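PDB 6SJL: putative type VI secretion protein from Escherichia coli, which acts as a phospholipase effector of the type VI secretion system and rides on the VgrG spike. Local coordinates for the interface of chains B and A. Coordinates in Å, arbitrary orientation; residue numbers count along the deposited sequence, not the author numbering. Chains: chain A, Putative type VI secretion protein; chain B, Putative type VI secretion protein.

The interface of chains B and A. Residues chain B 609, 613, 649; chain A 501, 510-512, 517.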
# COMPACT_ATOMS: atom_id res chain seq x y z
N SER B 609 16.66 3.22 11.12
CA SER B 609 17.99 3.81 11.17
C SER B 609 18.02 5.16 10.50
O SER B 609 18.57 6.13 11.03
CB SER B 609 18.98 2.86 10.51
OG SER B 609 20.31 3.25 10.74
N ARG B 613 18.20 8.85 12.12
CA ARG B 613 19.22 9.78 11.66
C ARG B 613 18.62 11.08 11.16
O ARG B 613 19.24 12.14 11.27
CB ARG B 613 20.04 9.10 10.57
CG ARG B 613 21.29 9.80 10.19
CD ARG B 613 21.93 9.09 9.05
NE ARG B 613 21.92 7.65 9.28
CZ ARG B 613 21.42 6.75 8.45
NH1 ARG B 613 20.90 7.12 7.29
NH2 ARG B 613 21.45 5.48 8.77
N GLU B 649 17.86 6.72 0.80
CA GLU B 649 17.32 6.31 2.08
C GLU B 649 15.82 6.16 1.96
O GLU B 649 15.29 6.09 0.86
CB GLU B 649 17.69 7.31 3.16
CG GLU B 649 19.17 7.52 3.29
CD GLU B 649 19.57 8.02 4.62
OE1 GLU B 649 18.77 8.70 5.27
OE2 GLU B 649 20.71 7.77 5.03
N TRP A 501 25.35 2.83 12.35
CA TRP A 501 25.17 4.23 12.68
C TRP A 501 24.78 4.28 14.14
O TRP A 501 23.86 3.60 14.55
CB TRP A 501 24.12 4.90 11.79
CG TRP A 501 23.90 6.31 12.17
CD1 TRP A 501 24.69 7.36 11.86
CD2 TRP A 501 22.85 6.83 12.97
NE1 TRP A 501 24.20 8.50 12.42
CE2 TRP A 501 23.06 8.20 13.10
CE3 TRP A 501 21.73 6.27 13.59
CZ2 TRP A 501 22.22 9.01 13.82
CZ3 TRP A 501 20.91 7.07 14.29
CH2 TRP A 501 21.15 8.43 14.40
N PHE A 510 22.60 1.26 15.24
CA PHE A 510 21.70 0.88 14.17
C PHE A 510 22.52 0.26 13.06
O PHE A 510 23.38 0.91 12.48
CB PHE A 510 20.93 2.10 13.65
CG PHE A 510 19.97 2.66 14.64
CD1 PHE A 510 20.39 3.55 15.60
CD2 PHE A 510 18.65 2.32 14.62
CE1 PHE A 510 19.53 4.05 16.50
CE2 PHE A 510 17.79 2.83 15.52
CZ PHE A 510 18.23 3.69 16.47
N ILE A 511 22.25 -0.99 12.76
CA ILE A 511 22.94 -1.69 11.69
C ILE A 511 22.41 -1.21 10.35
O ILE A 511 21.20 -1.07 10.15
CB ILE A 511 22.77 -3.20 11.85
CG1 ILE A 511 23.42 -3.68 13.13
CG2 ILE A 511 23.34 -3.93 10.68
CD1 ILE A 511 23.19 -5.12 13.40
N HIS A 512 23.32 -0.93 9.43
CA HIS A 512 22.96 -0.58 8.06
C HIS A 512 22.56 -1.85 7.34
O HIS A 512 23.40 -2.63 6.91
CB HIS A 512 24.13 0.09 7.36
CG HIS A 512 24.35 1.50 7.78
ND1 HIS A 512 25.52 2.17 7.52
CD2 HIS A 512 23.56 2.36 8.44
CE1 HIS A 512 25.43 3.39 8.00
NE2 HIS A 512 24.25 3.53 8.57
N LYS A 517 25.97 3.33 4.38
CA LYS A 517 25.49 4.62 3.93
C LYS A 517 26.60 5.64 3.79
O LYS A 517 26.31 6.84 3.71
CB LYS A 517 24.42 5.15 4.90
CG LYS A 517 23.11 4.41 4.84
CD LYS A 517 22.52 4.49 3.45
CE LYS A 517 21.46 3.44 3.25
NZ LYS A 517 21.14 3.29 1.81
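B:Arg613 leaves helix 608-618 with CG anti to the backbone N (chi1 -168°), and A:Trp501, on strand 500-502, also turns its ring anti to its own N (chi1 177°); together these torsions lay the aliphatic stem of the arginine over one face of the indole. The contact belongs to the interface by which the Tle1 phospholipase effector (chain A) binds the VgrG spike (chain B), that helix meeting strands 500-502 and 509-511. CB of B:Arg613 sits 4.0 Å from the centroid of the six-membered ring of A:Trp501, a CH-pi contact. A bend further along the chain carries NE of B:Arg613 over the five-membered ring of A:Trp501, 3.7 Å from its centroid. Arginine suits this place because its methylenes pack on the broad aromatic face while its cationic head can draw on the pi cloud. The guanidinium stands nearly upright on the indole, the planes 82° apart, so the contact is edge-on and not a flat stack. NH2 of B:Arg613 stops 3.4 Å from NE2 of A:His512, beyond a hydrogen bond. The salt bridge modelled between NH1 and the carboxylate of B:Glu649 is doubtfully short. OE2 of B:Glu649 lies 5.5 Å from NZ of A:Lys517, so the pair may attract at longer range. That lysine lays its CG over the centre of the A:His512 ring, backing the imidazole. One helical turn before the arginine, small B:Ser609 allows close approach to strand 509-511, with its CB 3.8 Å from CB of A:Phe510.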